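Local coordinates for uncharacterized protein (Staphylococcus aureus, PDB 3P8A) that is of unknown function but belongs to the glyoxalase-like VOC family, whose paired beta modules commonly form cupped binding sites, often for a metal, at residues 49-62 with 131-143. Residues are numbered along the deposited sequence; the frame is centred on the assembly and turned at random.
Sequences SGGYHHKYGTFNKL and VVGPIQMERDTHK. With GOL (glycerol), chain C.
Arg139 reaches from strand 131-139 across Gly51 to a glycerol, probably acquired during crystallisation, that it shares with His53 and Asn60. Its extended chain brings CD to 3.7 Å from Gly51 N, and two of the glycerol oxygens meet the two nitrogens beyond: Arg139 NE donates to GOL O2 at 2.9 Å, and NH2 to GOL O1 over a very short distance whose exact length is doubtful. Leu62 CD1 lies over one guanidinium face, 3.8 Å from Arg139 NH2. GOL O2 is also bonded to His53 NE2, at 2.7 Å and near the plane of the imidazole, and more weakly to Asn60 ND2.

Second-shell bonds orient these groups. His53 ND1 pairs with Thr58 OG1, fixing the ring's rotation, while Asn60 OD1 accepts from Gly51 N at 3.0 Å and 166°; with CG between the backbone N and carbonyl carbon (chi1 59°), the amide is sent across to Gly51 on the neighbouring strand of the hairpin. Its ND2 also meets Glu71, which binds the glycerol too, as does Tyr69.

Further along, selenomethionine Met137, bent at chi2 and chi3, reaches both Tyr56 and His53. Its SE sits at the edge of Tyr56, 3.8 Å from CE2, a Met-aromatic contact, and its CE lies 3.7 Å from His53 CD2. Lys55 crosses Ile135, its amine turned to Glu89.

The backbones do not pair directly: strand axes approach to 6.1 Å at 130°, and waters link Gly50 O to Asp140 O and Tyr52 O to Asp140 N. Strands 48-53 and 130-139 are the outermost of one eight-stranded sheet, so their meeting brings its two edges together around the glycerol, consistent with the cupped ligand pocket of paired beta-alpha-beta-beta-beta modules in the glyoxalase (VOC) fold.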
# COMPACT_ATOMS: atom_id res chain seq x y z
N SER A 49 13.20 11.16 -3.92
CA SER A 49 12.24 11.60 -4.92
C SER A 49 11.99 10.47 -5.89
O SER A 49 12.93 9.77 -6.27
CB SER A 49 12.76 12.81 -5.69
OG SER A 49 12.40 14.00 -5.01
N GLY A 50 10.72 10.24 -6.21
CA GLY A 50 10.30 9.18 -7.11
C GLY A 50 10.18 9.68 -8.53
O GLY A 50 11.17 10.08 -9.14
N GLY A 51 8.97 9.67 -9.03
CA GLY A 51 8.66 10.12 -10.38
C GLY A 51 7.22 10.55 -10.51
O GLY A 51 6.50 10.59 -9.52
N TYR A 52 6.80 10.82 -11.74
CA TYR A 52 5.46 11.28 -12.10
C TYR A 52 4.72 10.17 -12.84
O TYR A 52 5.30 9.51 -13.70
CB TYR A 52 5.59 12.53 -12.98
CG TYR A 52 4.30 13.21 -13.39
CD1 TYR A 52 3.76 13.01 -14.67
CD2 TYR A 52 3.67 14.13 -12.56
CE1 TYR A 52 2.62 13.70 -15.09
CE2 TYR A 52 2.52 14.81 -12.96
CZ TYR A 52 1.99 14.58 -14.22
OH TYR A 52 0.88 15.26 -14.63
N HIS A 53 3.45 9.93 -12.47
CA HIS A 53 2.57 8.95 -13.09
C HIS A 53 1.76 9.75 -14.12
O HIS A 53 0.80 10.43 -13.75
CB HIS A 53 1.64 8.28 -12.04
CG HIS A 53 2.35 7.61 -10.91
ND1 HIS A 53 2.21 8.07 -9.60
CD2 HIS A 53 3.15 6.52 -10.90
CE1 HIS A 53 2.94 7.25 -8.86
NE2 HIS A 53 3.50 6.29 -9.60
N HIS A 54 2.21 9.73 -15.41
CA HIS A 54 1.58 10.51 -16.48
C HIS A 54 0.10 10.29 -16.66
O HIS A 54 -0.60 11.26 -16.89
CB HIS A 54 2.33 10.40 -17.83
CG HIS A 54 1.94 11.50 -18.77
ND1 HIS A 54 2.61 12.71 -18.77
CD2 HIS A 54 0.91 11.56 -19.65
CE1 HIS A 54 1.99 13.46 -19.67
NE2 HIS A 54 0.96 12.81 -20.23
N LYS A 55 -0.37 9.05 -16.52
CA LYS A 55 -1.80 8.70 -16.66
C LYS A 55 -2.70 9.42 -15.65
O LYS A 55 -3.84 9.73 -15.98
CB LYS A 55 -1.99 7.20 -16.42
CG LYS A 55 -1.62 6.29 -17.58
CD LYS A 55 -1.49 4.83 -17.12
CE LYS A 55 -2.78 4.20 -16.64
NZ LYS A 55 -3.77 4.03 -17.74
N TYR A 56 -2.19 9.64 -14.41
CA TYR A 56 -2.99 10.21 -13.32
C TYR A 56 -2.68 11.62 -12.88
O TYR A 56 -3.56 12.25 -12.29
CB TYR A 56 -2.95 9.27 -12.12
CG TYR A 56 -3.39 7.85 -12.43
CD1 TYR A 56 -4.73 7.56 -12.70
CD2 TYR A 56 -2.48 6.80 -12.45
CE1 TYR A 56 -5.14 6.26 -13.00
CE2 TYR A 56 -2.87 5.50 -12.76
CZ TYR A 56 -4.21 5.24 -13.01
OH TYR A 56 -4.60 3.95 -13.28
N GLY A 57 -1.48 12.11 -13.16
CA GLY A 57 -1.09 13.47 -12.77
C GLY A 57 -0.57 13.56 -11.35
O GLY A 57 -0.57 14.65 -10.76
N THR A 58 -0.12 12.41 -10.80
CA THR A 58 0.41 12.28 -9.43
C THR A 58 1.92 12.09 -9.46
O THR A 58 2.47 11.74 -10.51
CB THR A 58 -0.25 11.10 -8.69
OG1 THR A 58 -0.18 9.90 -9.48
CG2 THR A 58 -1.68 11.37 -8.28
N PHE A 59 2.59 12.34 -8.32
CA PHE A 59 4.03 12.14 -8.13
C PHE A 59 4.28 11.60 -6.74
O PHE A 59 3.45 11.78 -5.85
CB PHE A 59 4.84 13.43 -8.36
CG PHE A 59 4.51 14.59 -7.44
CD1 PHE A 59 3.39 15.38 -7.66
CD2 PHE A 59 5.35 14.92 -6.38
CE1 PHE A 59 3.09 16.45 -6.82
CE2 PHE A 59 5.05 15.99 -5.53
CZ PHE A 59 3.93 16.75 -5.76
N ASN A 60 5.44 11.00 -6.53
CA ASN A 60 5.73 10.39 -5.24
C ASN A 60 7.14 10.66 -4.69
O ASN A 60 7.99 11.23 -5.37
CB ASN A 60 5.41 8.86 -5.31
CG ASN A 60 6.16 8.06 -6.37
OD1 ASN A 60 7.09 8.55 -7.03
ND2 ASN A 60 5.81 6.82 -6.56
N LYS A 61 7.35 10.25 -3.44
CA LYS A 61 8.62 10.29 -2.70
C LYS A 61 8.60 8.98 -2.00
O LYS A 61 7.54 8.53 -1.58
CB LYS A 61 8.69 11.43 -1.68
CG LYS A 61 9.08 12.78 -2.24
CD LYS A 61 9.41 13.70 -1.09
CE LYS A 61 9.68 15.11 -1.52
NZ LYS A 61 9.76 16.01 -0.35
N LEU A 62 9.76 8.33 -1.93
CA LEU A 62 9.84 6.97 -1.41
C LEU A 62 10.71 6.81 -0.21
O LEU A 62 11.81 7.34 -0.16
CB LEU A 62 10.28 6.02 -2.54
CG LEU A 62 9.59 6.28 -3.91
CD1 LEU A 62 10.42 5.78 -5.06
CD2 LEU A 62 8.18 5.69 -3.93
N VAL A 131 -11.99 -8.27 -11.77
CA VAL A 131 -10.69 -7.62 -11.68
C VAL A 131 -10.58 -6.53 -12.76
O VAL A 131 -11.28 -6.62 -13.76
CB VAL A 131 -9.49 -8.62 -11.75
CG1 VAL A 131 -9.58 -9.69 -10.66
CG2 VAL A 131 -9.37 -9.27 -13.13
N VAL A 132 -9.73 -5.51 -12.54
CA VAL A 132 -9.40 -4.46 -13.50
C VAL A 132 -7.90 -4.57 -13.74
O VAL A 132 -7.11 -4.56 -12.79
CB VAL A 132 -9.83 -3.02 -13.12
CG1 VAL A 132 -9.26 -1.99 -14.08
CG2 VAL A 132 -11.35 -2.89 -13.07
N GLY A 133 -7.53 -4.79 -14.99
CA GLY A 133 -6.13 -4.94 -15.36
C GLY A 133 -5.74 -6.31 -15.89
O GLY A 133 -6.61 -7.13 -16.15
N PRO A 134 -4.43 -6.59 -16.04
CA PRO A 134 -3.27 -5.74 -15.66
C PRO A 134 -3.15 -4.41 -16.38
O PRO A 134 -3.35 -4.33 -17.60
CB PRO A 134 -2.07 -6.66 -15.89
CG PRO A 134 -2.63 -8.05 -15.92
CD PRO A 134 -3.99 -7.90 -16.53
N ILE A 135 -2.88 -3.35 -15.58
CA ILE A 135 -2.69 -1.98 -16.03
C ILE A 135 -1.18 -1.74 -16.14
O ILE A 135 -0.48 -1.80 -15.13
CB ILE A 135 -3.35 -0.96 -15.05
CG1 ILE A 135 -4.88 -1.21 -14.84
CG2 ILE A 135 -3.04 0.50 -15.43
CD1 ILE A 135 -5.79 -0.92 -16.05
N GLN A 136 -0.69 -1.42 -17.36
CA GLN A 136 0.73 -1.10 -17.57
C GLN A 136 1.05 0.29 -16.99
O GLN A 136 0.29 1.24 -17.18
CB GLN A 136 1.10 -1.19 -19.06
CG GLN A 136 1.90 -2.46 -19.43
CD GLN A 136 3.30 -2.55 -18.83
OE1 GLN A 136 3.98 -1.55 -18.54
NE2 GLN A 136 3.78 -3.77 -18.65
N MSE A 137 2.15 0.38 -16.23
CA MSE A 137 2.53 1.60 -15.53
C MSE A 137 4.01 1.90 -15.70
O MSE A 137 4.83 0.98 -15.83
CB MSE A 137 2.28 1.44 -14.03
CG MSE A 137 0.82 1.29 -13.62
SE MSE A 137 -0.20 2.97 -13.61
CE MSE A 137 0.84 4.00 -12.34
N GLU A 138 4.37 3.18 -15.62
CA GLU A 138 5.76 3.61 -15.69
C GLU A 138 5.94 4.97 -15.03
O GLU A 138 4.99 5.72 -14.85
CB GLU A 138 6.29 3.66 -17.14
CG GLU A 138 5.64 4.72 -18.03
CD GLU A 138 6.36 5.02 -19.34
OE1 GLU A 138 6.29 6.19 -19.78
OE2 GLU A 138 6.97 4.09 -19.92
N ARG A 139 7.18 5.27 -14.70
CA ARG A 139 7.65 6.56 -14.21
C ARG A 139 9.13 6.65 -14.56
O ARG A 139 9.85 5.64 -14.52
CB ARG A 139 7.33 6.85 -12.71
CG ARG A 139 7.94 5.91 -11.69
CD ARG A 139 7.77 6.37 -10.24
NE ARG A 139 7.95 5.26 -9.30
CZ ARG A 139 9.11 4.80 -8.85
NH1 ARG A 139 10.25 5.36 -9.23
NH2 ARG A 139 9.15 3.77 -8.01
N ASP A 140 9.58 7.85 -14.96
CA ASP A 140 10.98 8.07 -15.31
C ASP A 140 11.83 8.17 -14.05
O ASP A 140 11.37 8.68 -13.02
CB ASP A 140 11.13 9.38 -16.10
CG ASP A 140 10.29 9.48 -17.36
OD1 ASP A 140 10.15 8.45 -18.07
OD2 ASP A 140 9.80 10.60 -17.66
N THR A 141 13.07 7.64 -14.13
CA THR A 141 14.04 7.77 -13.04
C THR A 141 14.75 9.12 -13.27
O THR A 141 14.64 9.69 -14.37
CB THR A 141 14.97 6.54 -12.96
OG1 THR A 141 15.69 6.58 -11.72
CG2 THR A 141 15.94 6.42 -14.14
N HIS A 142 15.45 9.66 -12.27
CA HIS A 142 16.12 10.96 -12.42
C HIS A 142 17.33 10.96 -13.39
O HIS A 142 17.90 12.01 -13.67
CB HIS A 142 16.48 11.55 -11.04
CG HIS A 142 15.31 12.15 -10.32
ND1 HIS A 142 14.30 11.37 -9.78
CD2 HIS A 142 15.04 13.45 -10.04
CE1 HIS A 142 13.46 12.21 -9.21
NE2 HIS A 142 13.86 13.48 -9.34
N LYS A 143 17.66 9.77 -13.95
CA LYS A 143 18.76 9.53 -14.89
C LYS A 143 18.19 9.17 -16.28
O LYS A 143 18.74 8.34 -17.01
CB LYS A 143 19.68 8.43 -14.35
CG LYS A 143 20.15 8.65 -12.92
CD LYS A 143 20.54 7.36 -12.24
CE LYS A 143 21.97 6.98 -12.53
NZ LYS A 143 22.37 5.69 -11.90
C1 GOL C . 5.99 3.70 -6.43
O1 GOL C . 7.17 3.08 -6.72
C2 GOL C . 5.20 3.49 -7.67
O2 GOL C . 5.29 4.72 -8.36
C3 GOL C . 3.79 3.08 -7.26
O3 GOL C . 2.76 4.05 -7.60
O HOH W 1 11.50 11.32 -11.78
O HOH W 2 4.57 7.87 -15.98
O HOH W 3 9.42 11.15 -13.44
O HOH W 4 7.64 9.81 -15.02
O HOH W 5 -1.84 1.63 -19.01